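Local structure of Nrps/pks (Streptomyces albus, 4OPE) at residues V12-R17 / A360-L365; P19-L24 / W28-E33; L210-L215 / G219-D224. The protein probably catalyses the decarboxylative Claisen condensation that extends the growing chain, as a ketosynthase domain of the AT-less synthase making oxazolomycin. All coordinates share one frame; numbering follows the deposited sequence.

Interaction 1: V12-R17 / A360-L365; sequences VGVAGR and ALTKVL
Val14 is the one strand residue here that packs its side chain on the helix, pressing it against Thr362 and Leu365, one helical turn apart. The setting is the thiolase fold: strand 9-17 belongs to a mixed sheet, and helix 356-370, which also touches strand 416-422, probably belongs to the central helical layer of that fold. The van der Waals contacts divide between the branches of Val14. With chi1 at 52°, CG2 stands anti to the backbone N and reaches Thr362, 3.6 Å from OG1 and 4.1 Å from the methyl CG2. CB and CG1 face Leu365, whose CD1 lies 4.1 Å from Val14 CB, and the two side chains run antiparallel past one another. A short, beta-branched valine suits a strand and lets the helix come close, while the longer leucine meets it from the next turn. Leu24 of helix 24-33 also packs on Val14 and Thr362. No direct hydrogen bond joins the segments. Threonine suits a buried helix because its hydroxyl can bond Met358 O one turn back, leaving its methyl for packing. A water links the two elements, donating to Thr362 OG1 at 2.6 Å and, more weakly, to Ala15 O at 2.8 Å.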
loop_
_atom_site.group_PDB
_atom_site.type_symbol
_atom_site.label_atom_id
_atom_site.label_comp_id
_atom_site.label_asym_id
_atom_site.label_seq_id
_atom_site.Cartn_x
_atom_site.Cartn_y
_atom_site.Cartn_z
ATOM N N VAL A 12 -0.973 18.483 12.157
ATOM C CA VAL A 12 -1.062 18.977 13.505
ATOM C C VAL A 12 -0.209 18.222 14.489
ATOM O O VAL A 12 -0.323 18.445 15.649
ATOM C CB VAL A 12 -2.504 18.932 14.007
ATOM C CG1 VAL A 12 -3.413 19.671 13.055
ATOM C CG2 VAL A 12 -2.971 17.488 14.211
ATOM N N GLY A 13 0.621 17.303 14.050
ATOM C CA GLY A 13 1.603 16.697 14.978
ATOM C C GLY A 13 2.569 15.849 14.196
ATOM O O GLY A 13 2.265 15.426 13.116
ATOM N N VAL A 14 3.719 15.587 14.758
ATOM C CA VAL A 14 4.717 14.751 14.085
ATOM C C VAL A 14 5.538 14.041 15.124
ATOM O O VAL A 14 5.756 14.568 16.214
ATOM C CB VAL A 14 5.637 15.606 13.144
ATOM C CG1 VAL A 14 6.250 16.822 13.880
ATOM C CG2 VAL A 14 6.714 14.764 12.447
ATOM N N ALA A 15 6.026 12.874 14.769
ATOM C CA ALA A 15 6.899 12.118 15.626
ATOM C C ALA A 15 7.787 11.191 14.812
ATOM O O ALA A 15 7.455 10.845 13.685
ATOM C CB ALA A 15 6.057 11.340 16.609
ATOM N N GLY A 16 8.927 10.812 15.360
ATOM C CA GLY A 16 9.921 10.047 14.623
ATOM C C GLY A 16 11.169 9.643 15.387
ATOM O O GLY A 16 11.545 10.291 16.345
ATOM N N ARG A 17 11.795 8.543 14.981
ATOM C CA ARG A 17 13.151 8.226 15.397
ATOM C C ARG A 17 13.979 8.066 14.166
ATOM O O ARG A 17 13.556 7.421 13.226
ATOM C CB ARG A 17 13.202 6.916 16.139
ATOM C CG ARG A 17 12.332 6.906 17.362
ATOM C CD ARG A 17 12.112 5.501 17.876
ATOM N NE ARG A 17 13.375 4.920 18.319
ATOM C CZ ARG A 17 13.520 3.652 18.679
ATOM N NH1 ARG A 17 12.484 2.827 18.653
ATOM N NH2 ARG A 17 14.709 3.206 19.048
ATOM N N ALA A 360 12.421 13.514 5.582
ATOM C CA ALA A 360 12.531 14.700 4.760
ATOM C C ALA A 360 11.481 15.728 5.241
ATOM O O ALA A 360 11.757 16.918 5.455
ATOM C CB ALA A 360 12.320 14.338 3.303
ATOM N N LEU A 361 10.271 15.223 5.415
ATOM C CA LEU A 361 9.141 16.023 5.769
ATOM C C LEU A 361 9.320 16.589 7.155
ATOM O O LEU A 361 8.989 17.736 7.419
ATOM C CB LEU A 361 7.993 15.089 5.723
ATOM C CG LEU A 361 6.615 15.464 6.118
ATOM C CD1 LEU A 361 6.267 16.672 5.302
ATOM C CD2 LEU A 361 5.718 14.296 5.725
ATOM N N THR A 362 9.847 15.774 8.060
ATOM C CA THR A 362 10.068 16.181 9.421
ATOM C C THR A 362 11.114 17.270 9.449
ATOM O O THR A 362 10.978 18.288 10.143
ATOM C CB THR A 362 10.500 14.992 10.277
ATOM O OG1 THR A 362 9.464 14.012 10.281
ATOM C CG2 THR A 362 10.747 15.389 11.711
ATOM N N LYS A 363 12.154 17.103 8.655
ATOM C CA LYS A 363 13.172 18.143 8.577
ATOM C C LYS A 363 12.581 19.468 8.172
ATOM O O LYS A 363 12.942 20.464 8.703
ATOM C CB LYS A 363 14.230 17.754 7.591
ATOM C CG LYS A 363 15.361 18.741 7.521
ATOM C CD LYS A 363 15.826 18.794 6.081
ATOM C CE LYS A 363 17.267 19.208 5.985
ATOM N NZ LYS A 363 17.620 19.429 4.550
ATOM N N VAL A 364 11.666 19.491 7.230
ATOM C CA VAL A 364 11.038 20.749 6.835
ATOM C C VAL A 364 10.154 21.343 7.953
ATOM O O VAL A 364 10.209 22.545 8.260
ATOM C CB VAL A 364 10.202 20.528 5.583
ATOM C CG1 VAL A 364 9.336 21.745 5.267
ATOM C CG2 VAL A 364 11.140 20.223 4.440
ATOM N N LEU A 365 9.328 20.500 8.562
ATOM C CA LEU A 365 8.507 20.988 9.648
ATOM C C LEU A 365 9.352 21.660 10.711
ATOM O O LEU A 365 8.972 22.677 11.225
ATOM C CB LEU A 365 7.693 19.853 10.262
ATOM C CG LEU A 365 6.716 19.209 9.279
ATOM C CD1 LEU A 365 5.934 18.072 9.925
ATOM C CD2 LEU A 365 5.768 20.233 8.668
HETATM O O HOH W 1 9.328 12.117 12.096
#

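Interaction 2: P19-L24 / W28-E33; sequences PKADDL and WRNLRE
Asn30 turns its side-chain amide toward the loop and grips the backbone of Lys20, tying the residues that lead into helix 24-33 to its second turn. Asp23 is the N-cap of that helix: its OD1 accepts from Gln26 N, a job suited to a short carboxylate. With CG anti to the carbonyl carbon (chi1 -67°), Asn30 directs ND2 to Lys20 O at 3.1 Å. The oxygen lies close to the amide plane, but the donor stands well above the carbonyl plane, 68° out of it, and the N-H...O angle is 147°. A water accepts from the same ND2 at 2.7 Å and donates to Pro19 O, so one amide nitrogen holds two successive loop carbonyls, one directly and one through the water, while Asn30 OD1 accepts from Arg35. Ala21 CB, small enough to fit beside the amide, is 4.0 Å from ND2 of Asn30. Arg29 turns its guanidinium obliquely to Asp23, with NH2 4.4 Å from OD1: opposite charges without a salt bridge. Its firmer partners are Glu475 and Gln26. Trp28 swings its indole away from the loop to stack on His370. What bonds Leu24 is backbone: Trp28 N donates to Leu24 O at 2.9 Å.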
loop_
_atom_site.group_PDB
_atom_site.type_symbol
_atom_site.label_atom_id
_atom_site.label_comp_id
_atom_site.label_asym_id
_atom_site.label_seq_id
_atom_site.Cartn_x
_atom_site.Cartn_y
_atom_site.Cartn_z
ATOM N N PRO A 19 18.514 8.004 12.829
ATOM C CA PRO A 19 19.825 7.679 13.319
ATOM C C PRO A 19 20.352 8.721 14.293
ATOM O O PRO A 19 20.385 9.913 13.957
ATOM C CB PRO A 19 20.647 7.652 12.058
ATOM C CG PRO A 19 19.699 7.117 11.065
ATOM C CD PRO A 19 18.438 7.837 11.378
ATOM N N LYS A 20 20.736 8.250 15.498
ATOM C CA LYS A 20 21.255 9.083 16.551
ATOM C C LYS A 20 20.226 10.080 17.072
ATOM O O LYS A 20 20.567 11.090 17.683
ATOM C CB LYS A 20 22.521 9.802 16.052
ATOM C CG LYS A 20 23.608 8.827 15.655
ATOM C CD LYS A 20 24.940 9.532 15.606
ATOM C CE LYS A 20 26.060 8.564 15.284
ATOM N NZ LYS A 20 26.194 7.495 16.319
ATOM N N ALA A 21 18.958 9.819 16.819
ATOM C CA ALA A 21 17.911 10.742 17.207
ATOM C C ALA A 21 16.712 9.930 17.683
ATOM O O ALA A 21 15.908 9.429 16.883
ATOM C CB ALA A 21 17.547 11.656 16.051
ATOM N N ASP A 22 16.591 9.790 18.991
ATOM C CA ASP A 22 15.492 8.997 19.555
ATOM C C ASP A 22 14.204 9.789 19.703
ATOM O O ASP A 22 13.144 9.232 19.918
ATOM C CB ASP A 22 15.920 8.317 20.850
ATOM C CG ASP A 22 16.702 7.004 20.576
ATOM O OD1 ASP A 22 16.395 6.284 19.541
ATOM O OD2 ASP A 22 17.607 6.709 21.396
ATOM N N ASP A 23 14.303 11.097 19.531
ATOM C CA ASP A 23 13.144 11.939 19.384
ATOM C C ASP A 23 13.551 13.144 18.556
ATOM O O ASP A 23 14.729 13.387 18.320
ATOM C CB ASP A 23 12.644 12.368 20.774
ATOM C CG ASP A 23 13.764 12.966 21.658
ATOM O OD1 ASP A 23 14.550 13.836 21.247
ATOM O OD2 ASP A 23 13.845 12.565 22.812
ATOM N N LEU A 24 12.563 13.920 18.181
ATOM C CA LEU A 24 12.726 15.024 17.293
ATOM C C LEU A 24 13.506 16.194 17.844
ATOM O O LEU A 24 14.033 16.996 17.056
ATOM C CB LEU A 24 11.374 15.525 16.824
ATOM C CG LEU A 24 10.561 14.546 15.969
ATOM C CD1 LEU A 24 9.719 15.344 14.955
ATOM C CD2 LEU A 24 11.401 13.510 15.257
ATOM N N TRP A 28 16.556 17.530 15.754
ATOM C CA TRP A 28 16.730 18.938 15.404
ATOM C C TRP A 28 18.129 19.409 15.719
ATOM O O TRP A 28 18.742 20.007 14.884
ATOM C CB TRP A 28 15.708 19.842 16.064
ATOM C CG TRP A 28 15.995 21.282 15.738
ATOM C CD1 TRP A 28 16.379 22.262 16.610
ATOM C CD2 TRP A 28 15.986 21.896 14.436
ATOM N NE1 TRP A 28 16.582 23.438 15.946
ATOM C CE2 TRP A 28 16.345 23.252 14.613
ATOM C CE3 TRP A 28 15.709 21.438 13.148
ATOM C CZ2 TRP A 28 16.416 24.153 13.558
ATOM C CZ3 TRP A 28 15.762 22.364 12.071
ATOM C CH2 TRP A 28 16.124 23.690 12.292
ATOM N N ARG A 29 18.606 19.126 16.916
ATOM C CA ARG A 29 19.988 19.354 17.322
ATOM C C ARG A 29 20.971 18.880 16.237
ATOM O O ARG A 29 21.891 19.642 15.803
ATOM C CB ARG A 29 20.271 18.537 18.581
ATOM C CG ARG A 29 20.807 19.270 19.798
ATOM C CD ARG A 29 19.808 19.312 20.964
ATOM N NE ARG A 29 19.330 17.985 21.380
ATOM C CZ ARG A 29 18.242 17.767 22.126
ATOM N NH1 ARG A 29 17.499 18.785 22.579
ATOM N NH2 ARG A 29 17.883 16.520 22.415
ATOM N N ASN A 30 20.764 17.624 15.794
ATOM C CA ASN A 30 21.654 16.996 14.818
ATOM C C ASN A 30 21.625 17.678 13.476
ATOM O O ASN A 30 22.659 17.888 12.875
ATOM C CB ASN A 30 21.289 15.549 14.621
ATOM C CG ASN A 30 21.548 14.709 15.844
ATOM O OD1 ASN A 30 22.077 15.198 16.860
ATOM N ND2 ASN A 30 21.164 13.420 15.764
ATOM N N LEU A 31 20.437 17.994 12.976
ATOM C CA LEU A 31 20.321 18.770 11.730
ATOM C C LEU A 31 20.982 20.100 11.909
ATOM O O LEU A 31 21.670 20.553 11.035
ATOM C CB LEU A 31 18.859 19.052 11.379
ATOM C CG LEU A 31 18.040 17.817 11.027
ATOM C CD1 LEU A 31 16.550 18.066 11.207
ATOM C CD2 LEU A 31 18.328 17.363 9.611
ATOM N N ARG A 32 20.736 20.749 13.029
ATOM C CA ARG A 32 21.218 22.122 13.246
ATOM C C ARG A 32 22.742 22.175 13.247
ATOM O O ARG A 32 23.301 23.046 12.667
ATOM C CB ARG A 32 20.685 22.715 14.579
ATOM C CG ARG A 32 20.187 24.155 14.429
ATOM C CD ARG A 32 19.759 24.815 15.726
ATOM N NE ARG A 32 20.899 25.428 16.390
ATOM C CZ ARG A 32 21.242 26.718 16.348
ATOM N NH1 ARG A 32 22.326 27.104 16.998
ATOM N NH2 ARG A 32 20.536 27.629 15.677
ATOM N N GLU A 33 23.386 21.207 13.874
ATOM C CA GLU A 33 24.839 21.153 13.974
ATOM C C GLU A 33 25.530 20.546 12.743
ATOM O O GLU A 33 26.772 20.507 12.678
ATOM C CB GLU A 33 25.226 20.332 15.197
ATOM C CG GLU A 33 24.843 20.977 16.536
ATOM C CD GLU A 33 24.774 19.985 17.711
ATOM O OE1 GLU A 33 25.508 18.942 17.691
ATOM O OE2 GLU A 33 23.963 20.265 18.649
HETATM O O HOH W 2 19.716 12.684 13.640
#

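Interaction 3: L210-L215 / G219-D224; sequences LKYLQL and GFLSTD
Leu215 and Leu221 meet in the same extended shape, each with CG anti to its own carbonyl carbon and with chi2 also anti; in Leu221 chi1 is -58°. This shape carries the methyls well clear of the backbone, and one side chain lies roughly perpendicular to the other. Leu221 CD2 comes against the flank of Leu215, 3.6 Å from CB and 3.8 Å from CD1. Its other methyl, CD1, turns to Tyr212, lying 3.8 Å from the backbone O and 4.2 Å from CD2 of the ring, which it approaches obliquely. Leucine fits here because its forked end can touch two successive turns of a helix at once. The tyrosine presents its ring to this apolar patch while its hydroxyl bonds Trp66 O.

The backbone that brings these groups together is a Schellman motif ending helix 210-217. Gly219 takes a positive phi of 62°, a conformation easiest for glycine, and turns the chain back over the helix end. Phe220 N then donates to Leu215 O (3.0 Å, N-H...O angle 154°), the six-to-one bond of the motif, while Gly219 N bonds Ala216 O. The hydrophobic pairing that often accompanies the motif is present too: Phe220 CD2 packs 4.1 Å from Leu215 CD2, the side chains again roughly perpendicular. Phe220 remains largely exposed, whereas Leu221, one residue further on, is buried. Phe220 and Ser222 both make backbone bonds with Tyr237, holding the loop after the turn. Another side of the helix faces the second subunit, where Leu210, Leu213 and Gln214 pack on Ala147, Ala140 and Thr148 of that chain. On the loop side, Phe220 CB lies beside the carbonyl that its own N bonds, 3.8 Å from Leu215 O.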
loop_
_atom_site.group_PDB
_atom_site.type_symbol
_atom_site.label_atom_id
_atom_site.label_comp_id
_atom_site.label_asym_id
_atom_site.label_seq_id
_atom_site.Cartn_x
_atom_site.Cartn_y
_atom_site.Cartn_z
ATOM N N LEU A 210 21.048 -9.645 4.632
ATOM C CA LEU A 210 20.633 -9.901 3.238
ATOM C C LEU A 210 20.485 -8.628 2.443
ATOM O O LEU A 210 20.949 -8.562 1.314
ATOM C CB LEU A 210 19.326 -10.675 3.246
ATOM C CG LEU A 210 18.677 -11.409 2.051
ATOM C CD1 LEU A 210 18.016 -10.459 1.077
ATOM C CD2 LEU A 210 19.679 -12.276 1.342
ATOM N N LYS A 211 19.867 -7.584 3.034
ATOM C CA LYS A 211 19.676 -6.301 2.321
ATOM C C LYS A 211 20.999 -5.733 1.796
ATOM O O LYS A 211 21.061 -5.142 0.722
ATOM C CB LYS A 211 19.032 -5.244 3.211
ATOM C CG LYS A 211 18.830 -3.908 2.472
ATOM C CD LYS A 211 17.868 -2.941 3.137
ATOM C CE LYS A 211 18.528 -2.198 4.285
ATOM N NZ LYS A 211 17.516 -1.519 5.156
ATOM N N TYR A 212 22.051 -5.890 2.583
ATOM C CA TYR A 212 23.339 -5.326 2.215
ATOM C C TYR A 212 23.930 -6.123 1.073
ATOM O O TYR A 212 24.583 -5.540 0.238
ATOM C CB TYR A 212 24.271 -5.221 3.431
ATOM C CG TYR A 212 24.097 -3.918 4.213
ATOM C CD1 TYR A 212 22.958 -3.660 5.012
ATOM C CD2 TYR A 212 25.037 -2.938 4.127
ATOM C CE1 TYR A 212 22.819 -2.452 5.702
ATOM C CE2 TYR A 212 24.905 -1.735 4.798
ATOM C CZ TYR A 212 23.812 -1.482 5.589
ATOM O OH TYR A 212 23.784 -0.255 6.235
ATOM N N LEU A 213 23.662 -7.430 0.988
ATOM C CA LEU A 213 24.094 -8.197 -0.195
ATOM C C LEU A 213 23.313 -7.876 -1.457
ATOM O O LEU A 213 23.883 -7.635 -2.506
ATOM C CB LEU A 213 24.072 -9.703 0.057
ATOM C CG LEU A 213 25.112 -10.093 1.102
ATOM C CD1 LEU A 213 24.917 -11.538 1.409
ATOM C CD2 LEU A 213 26.541 -9.871 0.650
ATOM N N GLN A 214 22.005 -7.874 -1.349
ATOM C CA GLN A 214 21.141 -7.440 -2.445
ATOM C C GLN A 214 21.588 -6.059 -2.975
ATOM O O GLN A 214 21.740 -5.853 -4.171
ATOM C CB GLN A 214 19.719 -7.366 -1.912
ATOM C CG GLN A 214 18.638 -7.973 -2.746
ATOM C CD GLN A 214 17.336 -8.151 -1.964
ATOM O OE1 GLN A 214 17.123 -7.565 -0.866
ATOM N NE2 GLN A 214 16.442 -8.974 -2.523
ATOM N N LEU A 215 21.820 -5.101 -2.088
ATOM C CA LEU A 215 22.161 -3.784 -2.567
ATOM C C LEU A 215 23.610 -3.780 -3.143
ATOM O O LEU A 215 23.887 -3.069 -4.111
ATOM C CB LEU A 215 21.962 -2.702 -1.479
ATOM C CG LEU A 215 20.529 -2.340 -1.032
ATOM C CD1 LEU A 215 20.562 -1.304 0.088
ATOM C CD2 LEU A 215 19.607 -1.853 -2.140
ATOM N N GLY A 219 25.160 -2.703 -7.108
ATOM C CA GLY A 219 25.962 -1.489 -7.054
ATOM C C GLY A 219 25.284 -0.264 -6.414
ATOM O O GLY A 219 25.705 0.863 -6.633
ATOM N N PHE A 220 24.263 -0.465 -5.591
ATOM C CA PHE A 220 23.571 0.660 -5.050
ATOM C C PHE A 220 24.319 1.330 -3.927
ATOM O O PHE A 220 24.097 2.508 -3.671
ATOM C CB PHE A 220 22.174 0.244 -4.623
ATOM C CG PHE A 220 21.294 -0.101 -5.775
ATOM C CD1 PHE A 220 20.906 0.895 -6.673
ATOM C CD2 PHE A 220 20.875 -1.429 -6.005
ATOM C CE1 PHE A 220 20.113 0.587 -7.771
ATOM C CE2 PHE A 220 20.073 -1.741 -7.095
ATOM C CZ PHE A 220 19.698 -0.735 -7.979
ATOM N N LEU A 221 25.194 0.621 -3.249
ATOM C CA LEU A 221 25.835 1.186 -2.077
ATOM C C LEU A 221 26.979 2.145 -2.463
ATOM O O LEU A 221 27.792 1.833 -3.313
ATOM C CB LEU A 221 26.366 0.080 -1.193
ATOM C CG LEU A 221 25.315 -0.929 -0.722
ATOM C CD1 LEU A 221 25.995 -1.984 0.122
ATOM C CD2 LEU A 221 24.170 -0.271 0.060
ATOM N N SER A 222 27.048 3.313 -1.856
ATOM C CA SER A 222 28.188 4.149 -2.102
ATOM C C SER A 222 29.393 3.482 -1.429
ATOM O O SER A 222 29.201 2.724 -0.498
ATOM C CB SER A 222 27.974 5.546 -1.537
ATOM O OG SER A 222 27.687 5.539 -0.151
ATOM N N THR A 223 30.610 3.786 -1.875
ATOM C CA THR A 223 31.815 3.130 -1.381
ATOM C C THR A 223 32.362 3.740 -0.076
ATOM O O THR A 223 33.041 3.042 0.700
ATOM C CB THR A 223 32.923 3.093 -2.456
ATOM O OG1 THR A 223 33.085 4.387 -3.018
ATOM C CG2 THR A 223 32.532 2.172 -3.587
ATOM N N ASP A 224 32.065 5.020 0.181
ATOM C CA ASP A 224 32.353 5.641 1.495
ATOM C C ASP A 224 31.210 5.504 2.499
ATOM O O ASP A 224 31.340 5.851 3.626
ATOM C CB ASP A 224 32.747 7.106 1.338
ATOM C CG ASP A 224 31.678 7.945 0.621
ATOM O OD1 ASP A 224 30.609 7.429 0.125
ATOM O OD2 ASP A 224 31.935 9.165 0.550
#

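In the fold
Interactions 1 and 2 are neighbours, their centres 11 Å apart. The chain leaves strand 9-17, passes the loop of interaction 2 and enters helix 24-33, which packs against helix 356-370, Leu31 on Lys363. Strand, loop and two helices thus join the beginning of the ketosynthase sequence to a part more than 300 residues later, near the centre of the chain. Interaction 3 follows interaction 2 along the chain and precedes helix 356-370. It sits further out, its centre 27 Å from interaction 1 and 25 Å from interaction 2, touching neither. The first two contacts therefore lie within one subunit, and interaction 3 in a region that also meets its partner in the dimer.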